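PDB 6TJA: SVS_variant_AS1 from Streptomyces sp. CWA1, which probably catalyses the metal-dependent cyclisation of geranylgeranyl diphosphate to the diterpene spiroviolene, as an engineered variant of a reconstructed ancestral terpene cyclase. Local coordinates for residues His22-Val25 / His26-Glu29; Asp58-Ala61 / Arg62-Pro65; Asp71-Leu74 / Ala75-Leu78; Val80-Leu83 / Phe84-Asp88; Leu130-Ile133 / Ala134-Phe137. All blocks are in the same frame, centred on the assembly; numbering follows the deposited sequence.

Interaction 1. Residues His22-Val25 / His26-Glu29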
# COMPACT_ATOMS: atom_id res chain seq x y z
N HIS A 22 -22.39 19.19 5.37
CA HIS A 22 -23.41 18.76 4.39
C HIS A 22 -24.81 19.10 4.92
O HIS A 22 -25.13 18.81 6.06
CB HIS A 22 -23.24 17.28 4.09
CG HIS A 22 -23.92 16.88 2.83
ND1 HIS A 22 -25.28 16.79 2.75
CD2 HIS A 22 -23.43 16.56 1.61
CE1 HIS A 22 -25.62 16.41 1.53
NE2 HIS A 22 -24.50 16.30 0.79
N PRO A 23 -25.69 19.74 4.12
CA PRO A 23 -27.05 20.04 4.58
C PRO A 23 -27.89 18.80 4.95
O PRO A 23 -28.83 18.95 5.66
CB PRO A 23 -27.72 20.78 3.41
CG PRO A 23 -26.79 20.64 2.22
CD PRO A 23 -25.41 20.29 2.77
N ARG A 24 -27.51 17.60 4.51
CA ARG A 24 -28.25 16.36 4.83
C ARG A 24 -27.50 15.54 5.88
O ARG A 24 -27.75 14.33 5.96
CB ARG A 24 -28.47 15.58 3.53
CG ARG A 24 -29.09 16.43 2.43
CD ARG A 24 -30.59 16.57 2.62
NE ARG A 24 -31.18 15.26 2.44
CZ ARG A 24 -32.45 14.93 2.64
NH1 ARG A 24 -33.33 15.84 2.99
NH2 ARG A 24 -32.82 13.67 2.47
N VAL A 25 -26.65 16.17 6.68
CA VAL A 25 -25.82 15.43 7.68
C VAL A 25 -26.73 14.56 8.57
O VAL A 25 -26.41 13.38 8.73
CB VAL A 25 -24.91 16.36 8.52
CG1 VAL A 25 -25.67 17.45 9.26
CG2 VAL A 25 -24.10 15.55 9.50
N HIS A 26 -27.83 15.10 9.10
CA HIS A 26 -28.72 14.40 10.08
C HIS A 26 -29.38 13.20 9.40
O HIS A 26 -29.49 12.17 10.03
CB HIS A 26 -29.72 15.37 10.73
CG HIS A 26 -29.06 16.51 11.45
ND1 HIS A 26 -29.22 17.84 11.06
CD2 HIS A 26 -28.20 16.53 12.50
CE1 HIS A 26 -28.52 18.62 11.88
NE2 HIS A 26 -27.88 17.84 12.76
N GLU A 27 -29.80 13.32 8.15
CA GLU A 27 -30.42 12.20 7.39
C GLU A 27 -29.38 11.09 7.23
O GLU A 27 -29.74 9.90 7.37
CB GLU A 27 -30.94 12.68 6.03
CG GLU A 27 -32.19 13.56 6.10
CD GLU A 27 -32.00 15.02 6.47
OE1 GLU A 27 -30.83 15.46 6.60
OE2 GLU A 27 -33.02 15.73 6.64
N VAL A 28 -28.13 11.44 6.92
CA VAL A 28 -27.05 10.44 6.70
C VAL A 28 -26.69 9.81 8.04
O VAL A 28 -26.54 8.61 8.07
CB VAL A 28 -25.83 11.06 5.98
CG1 VAL A 28 -24.60 10.17 6.09
CG2 VAL A 28 -26.18 11.29 4.53
N GLU A 29 -26.59 10.58 9.11
CA GLU A 29 -26.25 10.03 10.46
C GLU A 29 -27.30 8.98 10.87
O GLU A 29 -26.92 7.98 11.53
CB GLU A 29 -26.16 11.16 11.48
CG GLU A 29 -25.50 10.72 12.77
CD GLU A 29 -25.69 11.64 13.97
OE1 GLU A 29 -25.99 12.84 13.76
OE2 GLU A 29 -25.54 11.13 15.12
O HOH W 1 -29.51 17.39 7.92
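R24 and E27 meet as oppositely charged neighbours at the start of helix 25-38. Their flat ends are stacked, with the guanidinium and carboxylate planes 13° apart. E27 CG lies over the centre of the guanidinium. The ion pair itself is long, 3.7 Å from R24 NH1 to E27 OE2. The oxygen sits well out of the guanidinium plane, so charge alone acts here. Bends at chi2 (-79°) and chi3 (-66°) fold R24 over the glutamate. R24 NE has its own salt bridge with E70 of helix 70-91.

The hydrogen bonds belong to the helix start. H22 to V25 is a type I turn, and R24 is the N-cap. R24 O accepts V28 N at 3.1 Å, and V25 O accepts E29 N at 2.8 Å. Before the helix, R24 N donates to H22 ND1 in the imidazole plane, at 3.0 Å.

One water donates to P23 O and to E27 OE1, the latter at 2.7 Å. It accepts H26 N and, weakly, H26 ND1.

The apolar part is a CH-pi contact. V25 CG1 sits over the centre of the H26 ring, 4.0 Å from its centroid.

With an alanine at E27, the R24 guanidinium would probably lose its stacked partner and the water one of its acceptors. The water serves a first-turn N-H, and a carboxylate here is probably favoured by the helix dipole.

Interaction 2. Residues Asp58-Ala61 / Arg62-Pro65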
# COMPACT_ATOMS: atom_id res chain seq x y z
N ASP A 58 -21.10 13.40 11.16
CA ASP A 58 -20.80 14.84 11.35
C ASP A 58 -19.39 15.10 10.81
O ASP A 58 -19.18 16.09 10.08
CB ASP A 58 -20.94 15.23 12.83
CG ASP A 58 -20.95 16.74 13.08
OD1 ASP A 58 -22.06 17.34 12.98
OD2 ASP A 58 -19.86 17.30 13.37
N PHE A 59 -18.44 14.25 11.20
CA PHE A 59 -17.02 14.36 10.80
C PHE A 59 -16.94 14.42 9.27
O PHE A 59 -16.43 15.41 8.78
CB PHE A 59 -16.21 13.21 11.42
CG PHE A 59 -14.77 13.17 11.02
CD1 PHE A 59 -13.83 13.87 11.74
CD2 PHE A 59 -14.36 12.43 9.93
CE1 PHE A 59 -12.49 13.83 11.38
CE2 PHE A 59 -13.02 12.36 9.59
CZ PHE A 59 -12.09 13.08 10.30
N PHE A 60 -17.40 13.41 8.54
CA PHE A 60 -17.09 13.33 7.09
C PHE A 60 -18.03 14.23 6.27
O PHE A 60 -17.63 14.59 5.16
CB PHE A 60 -17.06 11.90 6.57
CG PHE A 60 -16.22 11.80 5.32
CD1 PHE A 60 -14.85 11.99 5.39
CD2 PHE A 60 -16.79 11.60 4.08
CE1 PHE A 60 -14.06 11.96 4.24
CE2 PHE A 60 -16.00 11.52 2.94
CZ PHE A 60 -14.64 11.69 3.03
N ALA A 61 -19.19 14.62 6.82
CA ALA A 61 -20.11 15.61 6.23
C ALA A 61 -19.41 16.97 6.11
O ALA A 61 -19.84 17.83 5.31
CB ALA A 61 -21.38 15.68 7.06
N ARG A 62 -18.38 17.19 6.93
CA ARG A 62 -17.49 18.37 6.87
C ARG A 62 -16.39 18.23 5.80
O ARG A 62 -15.87 19.27 5.36
CB ARG A 62 -16.87 18.62 8.24
CG ARG A 62 -17.92 18.92 9.31
CD ARG A 62 -17.19 18.91 10.65
NE ARG A 62 -18.09 19.13 11.76
CZ ARG A 62 -18.52 20.32 12.14
NH1 ARG A 62 -18.11 21.41 11.52
NH2 ARG A 62 -19.36 20.42 13.16
N PHE A 63 -16.08 17.02 5.39
CA PHE A 63 -15.08 16.80 4.36
C PHE A 63 -15.68 16.95 2.98
O PHE A 63 -15.05 17.43 2.11
CB PHE A 63 -14.49 15.40 4.49
CG PHE A 63 -13.42 15.29 5.50
CD1 PHE A 63 -13.65 15.64 6.80
CD2 PHE A 63 -12.18 14.85 5.15
CE1 PHE A 63 -12.67 15.55 7.74
CE2 PHE A 63 -11.18 14.76 6.08
CZ PHE A 63 -11.43 15.10 7.38
N ALA A 64 -16.93 16.56 2.82
CA ALA A 64 -17.62 16.62 1.55
C ALA A 64 -18.99 17.26 1.73
O ALA A 64 -20.00 16.63 1.59
CB ALA A 64 -17.74 15.22 1.00
N PRO A 65 -19.00 18.54 2.03
CA PRO A 65 -20.27 19.18 2.33
C PRO A 65 -21.22 19.47 1.18
O PRO A 65 -22.25 19.94 1.47
CB PRO A 65 -19.85 20.43 3.08
CG PRO A 65 -18.51 20.74 2.55
CD PRO A 65 -17.88 19.47 2.09
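F59, F60 and F63 form an aromatic cluster where helix 56-61 passes into the loop leading to helix 70-91, inside the all-helical terpene cyclase fold. The F63 ring meets both others. Against F59 it is oblique, the planes 34° apart, and F63 CE1 stands over one face of F59 toward its rim. F59 CZ comes within 3.6 Å of F63 CE1. Against F60 the planes are nearer parallel, at 23°, but the rings are slid apart and barely overlap. Over the F60 face lies F63 CB, a CH-pi contact 3.8 Å from the ring centroid. F59 and F60 both have CG anti to the backbone N (chi1 177° for F59), which carries their rings to the side where F63 lies. Beyond the cluster, W308 meets F59 edge-to-face, and F192 meets F63.

On another side, D58 and R62 form a salt bridge. The R62 chain is extended from CG to NE and presents its guanidinium edge to D58. NE and NH2 grip the same oxygen, side-on. D58 OD2 receives NH2 on its syn lone pair at 3.2 Å. NE, by contrast, reaches it from above the carboxylate plane. R62 NH1 has a long, weak ion pair with E307.

The backbone is held as well: F60 O accepts two donors, F63 N at 2.9 Å from above the carbonyl plane and A64 N at 3.1 Å.

Interaction 3. Residues Asp71-Leu74 / Ala75-Leu78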
# COMPACT_ATOMS: atom_id res chain seq x y z
N ASP A 71 -25.98 8.61 -0.81
CA ASP A 71 -25.50 7.29 -0.59
C ASP A 71 -23.99 7.28 -0.61
O ASP A 71 -23.40 6.47 0.01
CB ASP A 71 -26.04 6.31 -1.61
CG ASP A 71 -27.53 6.27 -1.67
OD1 ASP A 71 -28.22 6.49 -0.70
OD2 ASP A 71 -28.02 6.00 -2.74
N ARG A 72 -23.38 8.19 -1.34
CA ARG A 72 -21.90 8.25 -1.40
C ARG A 72 -21.37 8.82 -0.08
O ARG A 72 -20.37 8.29 0.41
CB ARG A 72 -21.42 9.08 -2.59
CG ARG A 72 -21.63 8.40 -3.93
CD ARG A 72 -21.25 9.38 -5.01
NE ARG A 72 -21.29 8.79 -6.33
CZ ARG A 72 -20.24 8.41 -7.06
NH1 ARG A 72 -18.99 8.45 -6.60
NH2 ARG A 72 -20.48 7.94 -8.27
N LEU A 73 -22.04 9.83 0.48
CA LEU A 73 -21.63 10.42 1.77
C LEU A 73 -21.87 9.39 2.87
O LEU A 73 -21.10 9.37 3.85
CB LEU A 73 -22.41 11.72 2.04
CG LEU A 73 -22.10 12.40 3.36
CD1 LEU A 73 -20.61 12.71 3.48
CD2 LEU A 73 -22.92 13.66 3.52
N LEU A 74 -22.92 8.57 2.73
CA LEU A 74 -23.20 7.52 3.73
C LEU A 74 -22.05 6.50 3.72
O LEU A 74 -21.52 6.22 4.78
CB LEU A 74 -24.54 6.83 3.47
CG LEU A 74 -24.83 5.62 4.35
CD1 LEU A 74 -24.72 5.99 5.83
CD2 LEU A 74 -26.21 5.04 4.02
N ALA A 75 -21.71 5.97 2.55
CA ALA A 75 -20.73 4.87 2.42
C ALA A 75 -19.38 5.34 2.99
O ALA A 75 -18.79 4.62 3.82
CB ALA A 75 -20.63 4.45 0.98
N THR A 76 -18.92 6.53 2.61
CA THR A 76 -17.63 7.08 3.10
C THR A 76 -17.76 7.34 4.61
O THR A 76 -16.83 6.96 5.33
CB THR A 76 -17.22 8.29 2.26
OG1 THR A 76 -18.28 9.24 2.36
CG2 THR A 76 -16.97 7.93 0.82
N SER A 77 -18.88 7.88 5.09
CA SER A 77 -19.11 8.08 6.55
C SER A 77 -19.01 6.74 7.30
O SER A 77 -18.40 6.70 8.35
CB SER A 77 -20.41 8.78 6.82
OG SER A 77 -20.33 10.14 6.45
N LEU A 78 -19.58 5.65 6.78
CA LEU A 78 -19.48 4.31 7.42
C LEU A 78 -18.01 3.93 7.66
O LEU A 78 -17.67 3.47 8.77
CB LEU A 78 -20.17 3.27 6.53
CG LEU A 78 -21.69 3.46 6.39
CD1 LEU A 78 -22.29 2.27 5.66
CD2 LEU A 78 -22.35 3.64 7.74
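D71 O accepts A75 N at 3.1 Å, the first of four backbone bonds that wind this turn of helix 70-91. The D71 carboxylate turns elsewhere, to a salt bridge with R31 of helix 25-38.

R72 O takes two donors from T76. The amide N comes in nearly straight, with an N-H...O angle of 171°. The hydroxyl OG1 adds a second bond at 3.0 Å. It can do so because chi1 of 58° sets OG1 between the backbone N and the carbonyl carbon. A valine at T76 has no hydroxyl, and of this pair R72 O would probably keep just the amide N, with a methyl near it. The R72 guanidinium reaches I197 O through NH1.

L73 O repeats the pattern with S77. Both hydroxyls thus bond back to the carbonyl four residues earlier, which satisfies them in this buried turn of the all-helical terpene cyclase fold. S77 N and S77 OG approach L73 O from opposite faces of its plane, OG at 2.8 Å. L73 CD1 also brushes S77 OG, at 3.9 Å.

L74 O accepts L78 N at 2.8 Å. Its side chain meets L78 through CD1, 3.8 Å from L78 CD2, and both leucines pack on A32 of helix 25-38.

Interaction 4. Residues Val80-Leu83 / Phe84-Asp88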
# COMPACT_ATOMS: atom_id res chain seq x y z
N VAL A 80 -15.59 5.79 8.18
CA VAL A 80 -15.00 6.60 9.29
C VAL A 80 -15.41 5.97 10.63
O VAL A 80 -14.52 5.94 11.54
CB VAL A 80 -15.35 8.10 9.24
CG1 VAL A 80 -14.83 8.81 10.50
CG2 VAL A 80 -14.80 8.75 7.99
N TYR A 81 -16.65 5.48 10.75
CA TYR A 81 -17.12 4.74 11.96
C TYR A 81 -16.23 3.50 12.15
O TYR A 81 -15.67 3.24 13.26
CB TYR A 81 -18.60 4.36 11.87
CG TYR A 81 -19.56 5.49 12.12
CD1 TYR A 81 -19.77 5.98 13.39
CD2 TYR A 81 -20.26 6.09 11.08
CE1 TYR A 81 -20.65 7.04 13.63
CE2 TYR A 81 -21.16 7.11 11.30
CZ TYR A 81 -21.35 7.59 12.58
OH TYR A 81 -22.18 8.63 12.79
N TRP A 82 -16.14 2.72 11.08
CA TRP A 82 -15.36 1.47 11.02
C TRP A 82 -13.94 1.74 11.50
O TRP A 82 -13.47 0.98 12.32
CB TRP A 82 -15.33 0.91 9.60
CG TRP A 82 -14.68 -0.43 9.56
CD1 TRP A 82 -15.26 -1.65 9.73
CD2 TRP A 82 -13.29 -0.67 9.35
NE1 TRP A 82 -14.33 -2.64 9.60
CE2 TRP A 82 -13.11 -2.06 9.40
CE3 TRP A 82 -12.18 0.15 9.12
CZ2 TRP A 82 -11.85 -2.64 9.22
CZ3 TRP A 82 -10.95 -0.42 8.97
CH2 TRP A 82 -10.79 -1.80 9.01
N LEU A 83 -13.32 2.78 10.97
CA LEU A 83 -11.92 3.15 11.29
C LEU A 83 -11.81 3.43 12.78
O LEU A 83 -10.88 2.88 13.39
CB LEU A 83 -11.49 4.36 10.46
CG LEU A 83 -10.09 4.90 10.76
CD1 LEU A 83 -9.01 4.09 10.06
CD2 LEU A 83 -10.02 6.35 10.33
N PHE A 84 -12.68 4.25 13.35
CA PHE A 84 -12.59 4.57 14.80
C PHE A 84 -12.73 3.27 15.60
O PHE A 84 -11.96 3.03 16.54
CB PHE A 84 -13.60 5.65 15.22
CG PHE A 84 -13.25 7.04 14.78
CD1 PHE A 84 -11.93 7.50 14.81
CD2 PHE A 84 -14.23 7.90 14.32
CE1 PHE A 84 -11.62 8.78 14.40
CE2 PHE A 84 -13.92 9.20 13.92
CZ PHE A 84 -12.61 9.63 13.96
N ALA A 85 -13.67 2.43 15.20
CA ALA A 85 -13.99 1.16 15.89
C ALA A 85 -12.79 0.20 15.77
O ALA A 85 -12.36 -0.38 16.80
CB ALA A 85 -15.26 0.60 15.32
N PHE A 86 -12.24 0.03 14.58
CA PHE A 86 -11.09 -0.88 14.34
C PHE A 86 -9.86 -0.34 15.08
O PHE A 86 -9.14 -1.09 15.75
CB PHE A 86 -10.85 -1.06 12.84
CG PHE A 86 -9.78 -2.05 12.50
CD1 PHE A 86 -10.10 -3.37 12.21
CD2 PHE A 86 -8.44 -1.67 12.46
CE1 PHE A 86 -9.11 -4.28 11.88
CE2 PHE A 86 -7.45 -2.58 12.14
CZ PHE A 86 -7.79 -3.89 11.88
N ASP A 87 -9.62 0.97 15.00
CA ASP A 87 -8.48 1.58 15.72
C ASP A 87 -8.60 1.22 17.20
O ASP A 87 -7.63 0.70 17.76
CB ASP A 87 -8.39 3.09 15.52
CG ASP A 87 -7.14 3.66 16.18
OD1 ASP A 87 -6.03 3.20 15.83
OD2 ASP A 87 -7.29 4.51 17.07
N ASP A 88 -9.78 1.43 17.81
CA ASP A 88 -9.96 1.37 19.29
C ASP A 88 -9.97 -0.08 19.82
O ASP A 88 -9.51 -0.27 20.95
CB ASP A 88 -11.20 2.15 19.72
CG ASP A 88 -11.52 2.07 21.21
OD1 ASP A 88 -10.91 2.84 21.99
OD2 ASP A 88 -12.38 1.27 21.54
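W82 and F86 share one side of helix 70-91 and are joined by backbone and rings alike. W82 O accepts F86 N at 2.7 Å. The side chains run side by side, pointing the same way. Their rings are near parallel, 17° apart, but slid so far that they barely overlap. It is F86 CB that sits over the face of the tryptophan six-membered ring, a CH-pi contact 3.9 Å from its centroid. F86 CD1 comes 3.5 Å from W82 CZ2. Both side chains have CG anti to the backbone N (chi1 -173° for W82 and -175° for F86), which sends them off the helix in the same direction. The buried indole N-H is satisfied outside this turn: W82 NE1 donates to F126 O.

The other carbonyls are paired in the same i to i+4 manner. V80 O takes F84 N at 3.1 Å, Y81 O takes A85 N at 2.9 Å, and L83 O takes D87 N at 2.8 Å. D88 N continues the series to F84 O. Further on, A85 O is bonded to H89 ND1.

D87 and D88 begin a DDxxxD sequence. In class I terpene cyclases this aspartate-rich motif binds magnesium, and a like role is probable here. The ends of both aspartates lead away from the 80-83 turn, consistent with carboxylates turned toward a metal site.

V80 and F84 make a second apolar contact; they lie side by side, with V80 CG1 3.6 Å from F84 CE2. The Y81 hydroxyl has a weak bond with A57 N of helix 56-61.

Interaction 5. Residues Leu130-Ile133 / Ala134-Phe137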
# COMPACT_ATOMS: atom_id res chain seq x y z
N LEU A 130 -16.41 -4.17 6.82
CA LEU A 130 -15.49 -3.55 5.83
C LEU A 130 -15.91 -3.97 4.44
O LEU A 130 -15.83 -3.15 3.52
CB LEU A 130 -14.02 -3.94 6.09
CG LEU A 130 -13.01 -3.25 5.17
CD1 LEU A 130 -13.11 -1.73 5.30
CD2 LEU A 130 -11.59 -3.70 5.43
N GLN A 131 -16.32 -5.23 4.27
CA GLN A 131 -16.64 -5.78 2.93
C GLN A 131 -17.92 -5.12 2.38
O GLN A 131 -18.02 -4.99 1.14
CB GLN A 131 -16.74 -7.30 2.97
CG GLN A 131 -15.37 -7.97 3.03
CD GLN A 131 -15.49 -9.47 2.90
OE1 GLN A 131 -16.23 -10.09 3.64
NE2 GLN A 131 -14.74 -10.05 1.98
N ASP A 132 -18.85 -4.77 3.27
CA ASP A 132 -20.11 -4.08 2.93
C ASP A 132 -19.76 -2.66 2.45
O ASP A 132 -20.22 -2.26 1.37
CB ASP A 132 -21.04 -3.99 4.14
CG ASP A 132 -22.39 -3.37 3.77
OD1 ASP A 132 -23.16 -4.00 3.00
OD2 ASP A 132 -22.61 -2.24 4.19
N ILE A 133 -18.92 -1.96 3.22
CA ILE A 133 -18.39 -0.64 2.81
C ILE A 133 -17.76 -0.80 1.44
O ILE A 133 -18.12 -0.05 0.55
CB ILE A 133 -17.40 -0.06 3.83
CG1 ILE A 133 -18.09 0.31 5.14
CG2 ILE A 133 -16.67 1.13 3.22
CD1 ILE A 133 -17.15 0.36 6.34
N ALA A 134 -16.86 -1.78 1.27
CA ALA A 134 -16.15 -1.99 -0.02
C ALA A 134 -17.16 -2.20 -1.16
O ALA A 134 -16.91 -1.67 -2.25
CB ALA A 134 -15.20 -3.15 0.07
N ARG A 135 -18.22 -2.97 -0.92
CA ARG A 135 -19.25 -3.30 -1.94
C ARG A 135 -19.91 -1.97 -2.36
O ARG A 135 -20.04 -1.70 -3.59
CB ARG A 135 -20.25 -4.32 -1.38
CG ARG A 135 -21.36 -4.68 -2.36
CD ARG A 135 -22.56 -5.37 -1.73
NE ARG A 135 -23.01 -4.73 -0.49
CZ ARG A 135 -23.65 -3.55 -0.41
NH1 ARG A 135 -23.94 -2.83 -1.49
NH2 ARG A 135 -24.00 -3.10 0.79
N ARG A 136 -20.25 -1.14 -1.39
CA ARG A 136 -20.78 0.22 -1.65
C ARG A 136 -19.81 0.98 -2.56
O ARG A 136 -20.26 1.53 -3.57
CB ARG A 136 -21.06 0.94 -0.33
CG ARG A 136 -22.23 0.35 0.44
CD ARG A 136 -22.33 0.83 1.86
NE ARG A 136 -23.39 0.12 2.60
CZ ARG A 136 -24.61 0.58 2.86
NH1 ARG A 136 -25.01 1.77 2.45
NH2 ARG A 136 -25.44 -0.17 3.53
N PHE A 137 -18.52 1.02 -2.23
CA PHE A 137 -17.51 1.83 -2.97
C PHE A 137 -17.47 1.34 -4.41
O PHE A 137 -17.35 2.18 -5.29
CB PHE A 137 -16.13 1.75 -2.33
CG PHE A 137 -15.96 2.55 -1.07
CD1 PHE A 137 -17.02 3.24 -0.50
CD2 PHE A 137 -14.73 2.59 -0.43
CE1 PHE A 137 -16.84 3.98 0.66
CE2 PHE A 137 -14.55 3.35 0.71
CZ PHE A 137 -15.60 4.05 1.25
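I133 and F137 make the tightly packed side of this turn of helix 126-140. I133 CG2 sits over one face of the F137 ring, toward its rim, in a CH-pi contact 3.9 Å from the centroid. The nearest ring carbon is F137 CZ, 3.7 Å from I133 CG2. With I133 CG2 anti to the backbone N and both side chains running the same way, the methyl is carried over the face of F137. The backbone is bonded too: F137 N donates to I133 O at 3.0 Å, and A134 N donates to L130 O at 2.8 Å.

The looser, more exposed side is charged. D132 holds two arginines, one on each oxygen. R136 is extended from CG to NE, and its NE donates to OD2 at 3.0 Å. R135 is exposed and bends at chi3 (46°), which brings NH2 to D132 OD1. That bond is modelled very short, and its exact length is doubtful. Both donors come from above the carboxylate plane, with D132 at the edge of each guanidinium. The carboxylate is turned about 60° from R135 and 68° from R136. D132 OD2 also accepts W35 NE1. Such a setting would probably favour the charged aspartate. Q131 NE2 is hydrogen-bonded to A119 O.

Among the neighbouring helices, I133 packs on W82 of helix 70-91 and W35 of helix 25-38. R136 lies against L74 and A75, L130 and A134 touch L114 of helix 100-115, and F137 meets F149 edge-to-face.

The five contacts follow one another along the chain, and each is local to a helix turn or a helix end. Interactions 1, 2 and 3 cluster, their centres about 9 to 10 Å apart. H22 N probably bonds A61 O, and H22 and F60 both pack on L73, F60 also on T76. Interactions 3 and 4 share helix 70-91, their centres about 14 Å apart. Interaction 5, on helix 126-140, packs against that helix at both places: A75 meets F137, and W82 meets I133. It stands apart from interactions 1 and 2, nearest atoms about 9 and 8 Å away. Helix 70-91 is thus the common element, and it carries the probable metal-binding aspartates.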